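Local structure of putative endonuclease/exonuclease/phosphatase family protein (Bacteroides thetaiotaomicron, 3MPR) at residues Val34-Val39 and Lys61-Gly66; His42-Phe47 and Gly242-Thr247. The protein probably acts as a metal-dependent nuclease of the endonuclease/exonuclease/phosphatase family, with suggested endonuclease and 3'-5' RNA exonuclease activities. All blocks are in the same frame, centred on the assembly; numbering follows the deposited sequence.

Contact 1 (Val34-Val39 and Lys61-Gly66); sequences VIAQMV and KEALPG
Ala36 and Ala63 meet methyl to methyl, CB to CB at 3.5 Å, where two helices of the DNase I-like fold, 28-41 and 54-63, pack beside each other. Strand 46-50 separates these helices in the chain. Two alanines let the backbones come close: their CA atoms are 6.1 Å apart, the shortest such spacing between the segments. Beside this pair, Leu64 reaches over from the loop that follows helix 54-63. Its CD2 methyl rests on the backbone oxygen Ala36 O at 3.7 Å and on the methyl Ala36 CB at 4.0 Å. The same CD2 also meets Val39 CG1, a turn further on, at 3.9 Å. The side chains of Val39 and Leu64 cross nearly at right angles, and CD1 of Leu64 also lies near the same valine methyl. The side-chain contacts are all between apolar groups, in a largely buried place.

Further out, Phe47 on strand 46-50 touches both Val39 and Leu64, so the helix pair sits against the sheet, and Tyr67 of strand 67-70 also packs on Val39. Tyr32, a turn before Ala36, packs on Ala63, while Gln40, a turn after it, lies against Leu64. Lys61 NZ forms a salt bridge with Asp68 OD1, on strand 67-70. Val39 places its touching methyl by its first torsion (chi1 172°), which sets CG1 anti to the backbone N and beside the carbonyl carbon. As for Leu64, its backbone N is held by a hydrogen bond to Lys61 O at 3.0 Å.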
loop_
_atom_site.group_PDB
_atom_site.type_symbol
_atom_site.label_atom_id
_atom_site.label_comp_id
_atom_site.label_asym_id
_atom_site.label_seq_id
_atom_site.Cartn_x
_atom_site.Cartn_y
_atom_site.Cartn_z
ATOM N N VAL A 34 14.461 -2.193 0.306
ATOM C CA VAL A 34 13.075 -2.104 -0.190
ATOM C C VAL A 34 12.073 -2.587 0.867
ATOM O O VAL A 34 11.043 -1.946 1.111
ATOM C CB VAL A 34 12.901 -2.918 -1.496
ATOM C CG1 VAL A 34 11.489 -2.746 -2.062
ATOM C CG2 VAL A 34 13.940 -2.478 -2.532
ATOM N N ILE A 35 12.371 -3.723 1.494
ATOM C CA ILE A 35 11.575 -4.196 2.627
ATOM C C ILE A 35 11.386 -3.083 3.668
ATOM O O ILE A 35 10.269 -2.831 4.114
ATOM C CB ILE A 35 12.215 -5.441 3.290
ATOM C CG1 ILE A 35 12.195 -6.633 2.332
ATOM C CG2 ILE A 35 11.522 -5.781 4.626
ATOM C CD1 ILE A 35 12.980 -7.862 2.835
ATOM N N ALA A 36 12.472 -2.408 4.044
ATOM C CA ALA A 36 12.387 -1.344 5.048
ATOM C C ALA A 36 11.512 -0.195 4.564
ATOM O O ALA A 36 10.681 0.308 5.314
ATOM C CB ALA A 36 13.779 -0.826 5.447
ATOM N N GLN A 37 11.689 0.217 3.312
ATOM C CA GLN A 37 10.788 1.217 2.733
ATOM C C GLN A 37 9.310 0.812 2.806
ATOM O O GLN A 37 8.455 1.649 3.085
ATOM C CB GLN A 37 11.180 1.572 1.296
ATOM C CG GLN A 37 12.383 2.527 1.205
ATOM C CD GLN A 37 12.172 3.624 0.175
ATOM O OE1 GLN A 37 12.383 3.410 -1.018
ATOM N NE2 GLN A 37 11.728 4.803 0.631
HETATM N N MSE A 38 8.996 -0.456 2.551
HETATM C CA MSE A 38 7.591 -0.887 2.629
HETATM C C MSE A 38 7.030 -0.758 4.043
HETATM O O MSE A 38 5.897 -0.313 4.234
HETATM C CB MSE A 38 7.425 -2.324 2.156
HETATM C CG MSE A 38 7.777 -2.537 0.697
HETATM SE SE MSE A 38 7.316 -4.345 0.124
HETATM C CE MSE A 38 5.396 -4.232 0.364
ATOM N N VAL A 39 7.819 -1.183 5.026
ATOM C CA VAL A 39 7.442 -1.058 6.435
ATOM C C VAL A 39 7.123 0.394 6.786
ATOM O O VAL A 39 6.142 0.693 7.476
ATOM C CB VAL A 39 8.596 -1.540 7.351
ATOM C CG1 VAL A 39 8.301 -1.233 8.811
ATOM C CG2 VAL A 39 8.848 -3.037 7.159
ATOM N N LYS A 61 16.957 -3.002 11.690
ATOM C CA LYS A 61 16.859 -1.936 12.680
ATOM C C LYS A 61 17.605 -0.679 12.198
ATOM O O LYS A 61 17.111 0.437 12.332
ATOM C CB LYS A 61 17.371 -2.409 14.045
ATOM C CG LYS A 61 17.288 -1.356 15.132
ATOM C CD LYS A 61 17.605 -1.950 16.504
ATOM C CE LYS A 61 17.537 -0.888 17.583
ATOM N NZ LYS A 61 17.980 -1.453 18.896
ATOM N N GLU A 62 18.785 -0.854 11.618
ATOM C CA GLU A 62 19.504 0.304 11.096
ATOM C C GLU A 62 18.659 1.011 10.035
ATOM O O GLU A 62 18.628 2.238 9.975
ATOM C CB GLU A 62 20.867 -0.097 10.527
ATOM C CG GLU A 62 21.602 1.040 9.820
ATOM C CD GLU A 62 22.930 0.591 9.248
ATOM O OE1 GLU A 62 22.934 -0.307 8.383
ATOM O OE2 GLU A 62 23.974 1.126 9.668
ATOM N N ALA A 63 17.957 0.232 9.216
ATOM C CA ALA A 63 17.136 0.798 8.147
ATOM C C ALA A 63 15.813 1.341 8.659
ATOM O O ALA A 63 15.071 1.968 7.901
ATOM C CB ALA A 63 16.877 -0.242 7.058
ATOM N N LEU A 64 15.510 1.093 9.935
ATOM C CA LEU A 64 14.218 1.477 10.504
ATOM C C LEU A 64 14.353 2.333 11.760
ATOM O O LEU A 64 14.078 1.870 12.857
ATOM C CB LEU A 64 13.368 0.242 10.809
ATOM C CG LEU A 64 12.840 -0.534 9.593
ATOM C CD1 LEU A 64 12.131 -1.804 10.063
ATOM C CD2 LEU A 64 11.904 0.331 8.758
ATOM N N PRO A 65 14.776 3.597 11.593
ATOM C CA PRO A 65 14.885 4.506 12.733
ATOM C C PRO A 65 13.563 4.533 13.452
ATOM O O PRO A 65 12.523 4.652 12.797
ATOM C CB PRO A 65 15.130 5.864 12.073
ATOM C CG PRO A 65 15.793 5.530 10.775
ATOM C CD PRO A 65 15.179 4.236 10.327
ATOM N N GLY A 66 13.593 4.400 14.772
ATOM C CA GLY A 66 12.374 4.445 15.553
ATOM C C GLY A 66 11.771 3.084 15.855
ATOM O O GLY A 66 10.795 3.005 16.594
#

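Contact 2 (His42-Phe47 and Gly242-Thr247); sequences HDFDIF and GVLTDT
The imidazole of His42 presents a carbon to a carboxylate: CE1 lies 3.0 Å from Asp246 OD2, which sits at the ring edge, in its plane. The carboxylate is turned 69° from the ring, and the stronger partner of that oxygen is the hydroxyl of Tyr208 from the second subunit. One face of the imidazole takes the CD1 methyl of Leu244 in a CH-pi contact, 3.7 Å from the ring centroid to CD1 and 15° off the normal. The same methyl touches the edge of Phe44, with CZ to CD1 at 4.0 Å, and is thus shared by two rings. A water 2.7 Å from Asp246 OD1 also reaches His42 NE2, though only weakly, while ND1 makes a weak hydrogen bond to Met38 O. With an alanine here instead of His42, Leu244 CD1 would probably lose the ring face it lies on, and a gap would be left beside the Asp246 carboxylate. The contact lies where helix 28-41 ends in a Schellman motif, with Asp43 as the C-prime residue, before strand 46-50 begins; from across the sheet, the chain leaving strand 237-243 meets this turn, with Met38 of the helix packed against both Leu244 and Asp246.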
loop_
_atom_site.group_PDB
_atom_site.type_symbol
_atom_site.label_atom_id
_atom_site.label_comp_id
_atom_site.label_asym_id
_atom_site.label_seq_id
_atom_site.Cartn_x
_atom_site.Cartn_y
_atom_site.Cartn_z
ATOM N N HIS A 42 4.034 1.782 4.448
ATOM C CA HIS A 42 2.762 1.145 4.782
ATOM C C HIS A 42 2.439 1.195 6.275
ATOM O O HIS A 42 1.495 0.562 6.732
ATOM C CB HIS A 42 2.713 -0.283 4.234
ATOM C CG HIS A 42 2.572 -0.339 2.742
ATOM N ND1 HIS A 42 3.625 -0.620 1.897
ATOM C CD2 HIS A 42 1.496 -0.129 1.944
ATOM C CE1 HIS A 42 3.204 -0.580 0.644
ATOM N NE2 HIS A 42 1.914 -0.292 0.648
ATOM N N ASP A 43 3.217 1.974 7.016
ATOM C CA ASP A 43 2.915 2.306 8.401
ATOM C C ASP A 43 2.714 1.092 9.317
ATOM O O ASP A 43 1.711 1.023 10.036
ATOM C CB ASP A 43 1.665 3.193 8.469
ATOM C CG ASP A 43 1.857 4.535 7.781
ATOM O OD1 ASP A 43 2.951 5.123 7.908
ATOM O OD2 ASP A 43 0.907 4.997 7.108
ATOM N N PHE A 44 3.639 0.138 9.306
ATOM C CA PHE A 44 3.511 -0.985 10.246
ATOM C C PHE A 44 3.831 -0.483 11.674
ATOM O O PHE A 44 4.946 -0.034 11.942
ATOM C CB PHE A 44 4.477 -2.133 9.912
ATOM C CG PHE A 44 4.281 -2.785 8.557
ATOM C CD1 PHE A 44 3.229 -2.450 7.721
ATOM C CD2 PHE A 44 5.178 -3.769 8.136
ATOM C CE1 PHE A 44 3.083 -3.073 6.476
ATOM C CE2 PHE A 44 5.036 -4.405 6.903
ATOM C CZ PHE A 44 3.979 -4.052 6.070
ATOM N N ASP A 45 2.868 -0.548 12.589
ATOM C CA ASP A 45 3.139 -0.175 13.973
ATOM C C ASP A 45 3.963 -1.253 14.662
ATOM O O ASP A 45 4.869 -0.974 15.439
ATOM C CB ASP A 45 1.837 -0.012 14.755
ATOM C CG ASP A 45 1.025 1.188 14.300
ATOM O OD1 ASP A 45 1.612 2.143 13.736
ATOM O OD2 ASP A 45 -0.198 1.168 14.512
ATOM N N ILE A 46 3.599 -2.495 14.385
ATOM C CA ILE A 46 4.252 -3.645 14.966
ATOM C C ILE A 46 4.096 -4.814 14.012
ATOM O O ILE A 46 3.026 -5.027 13.455
ATOM C CB ILE A 46 3.662 -3.955 16.358
ATOM C CG1 ILE A 46 4.231 -5.259 16.920
ATOM C CG2 ILE A 46 2.157 -3.990 16.308
ATOM C CD1 ILE A 46 4.129 -5.322 18.423
ATOM N N PHE A 47 5.169 -5.558 13.788
ATOM C CA PHE A 47 5.082 -6.665 12.845
ATOM C C PHE A 47 5.972 -7.837 13.229
ATOM O O PHE A 47 7.031 -7.641 13.799
ATOM C CB PHE A 47 5.357 -6.206 11.396
ATOM C CG PHE A 47 6.718 -5.564 11.172
ATOM C CD1 PHE A 47 6.966 -4.259 11.553
ATOM C CD2 PHE A 47 7.716 -6.252 10.499
ATOM C CE1 PHE A 47 8.202 -3.674 11.306
ATOM C CE2 PHE A 47 8.946 -5.681 10.253
ATOM C CZ PHE A 47 9.189 -4.376 10.652
ATOM N N GLY A 242 -4.793 -6.607 3.804
ATOM C CA GLY A 242 -4.175 -6.409 2.507
ATOM C C GLY A 242 -2.946 -7.281 2.331
ATOM O O GLY A 242 -2.188 -7.507 3.268
ATOM N N VAL A 243 -2.774 -7.804 1.125
ATOM C CA VAL A 243 -1.507 -8.390 0.714
ATOM C C VAL A 243 -0.804 -7.373 -0.177
ATOM O O VAL A 243 -1.358 -6.921 -1.186
ATOM C CB VAL A 243 -1.738 -9.698 -0.062
ATOM C CG1 VAL A 243 -0.442 -10.232 -0.604
ATOM C CG2 VAL A 243 -2.405 -10.734 0.839
ATOM N N LEU A 244 0.418 -7.003 0.191
ATOM C CA LEU A 244 1.127 -5.945 -0.521
ATOM C C LEU A 244 2.054 -6.558 -1.575
ATOM O O LEU A 244 3.030 -7.232 -1.253
ATOM C CB LEU A 244 1.903 -5.076 0.476
ATOM C CG LEU A 244 1.021 -4.659 1.678
ATOM C CD1 LEU A 244 1.784 -3.798 2.681
ATOM C CD2 LEU A 244 -0.241 -3.938 1.211
ATOM N N THR A 245 1.730 -6.307 -2.838
ATOM C CA THR A 245 2.413 -6.933 -3.969
ATOM C C THR A 245 3.522 -6.056 -4.560
ATOM O O THR A 245 4.024 -6.336 -5.657
ATOM C CB THR A 245 1.386 -7.279 -5.087
ATOM O OG1 THR A 245 0.722 -6.091 -5.538
ATOM C CG2 THR A 245 0.335 -8.257 -4.550
ATOM N N ASP A 246 3.916 -5.018 -3.822
ATOM C CA ASP A 246 4.861 -4.022 -4.325
ATOM C C ASP A 246 6.088 -4.744 -4.865
ATOM O O ASP A 246 6.547 -5.717 -4.261
ATOM C CB ASP A 246 5.329 -3.075 -3.209
ATOM C CG ASP A 246 4.193 -2.396 -2.462
ATOM O OD1 ASP A 246 3.112 -2.999 -2.283
ATOM O OD2 ASP A 246 4.422 -1.253 -1.995
ATOM N N THR A 247 6.621 -4.279 -5.993
ATOM C CA THR A 247 7.864 -4.843 -6.525
ATOM C C THR A 247 8.874 -3.763 -6.888
ATOM O O THR A 247 8.505 -2.645 -7.275
ATOM C CB THR A 247 7.612 -5.690 -7.808
ATOM O OG1 THR A 247 6.782 -4.948 -8.708
ATOM C CG2 THR A 247 6.931 -7.002 -7.477
HETATM O O HOH W 1 0.599 -1.961 -2.115
#

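Both contacts are buried; contact 1 lies on helix 28-41, using one flank of its last turns, and contact 2 just past its end. Contact 1 joins elements close in sequence, and its side-chain contacts are aliphatic. Contact 2 joins parts nearly two hundred residues apart and mixes a methyl and aromatic rings with a carboxylate and water, lying nearer the centre of the chain. Their centres are about 12 Å apart, and they meet directly, Val39 O lying 3.1 Å from Phe44 N in a probable hydrogen bond. Both also reach the second subunit: Gln37 NE2 hydrogen-bonds Tyr206 OH and Arg207 O of that subunit, and Asp43 forms a salt bridge with its Arg240.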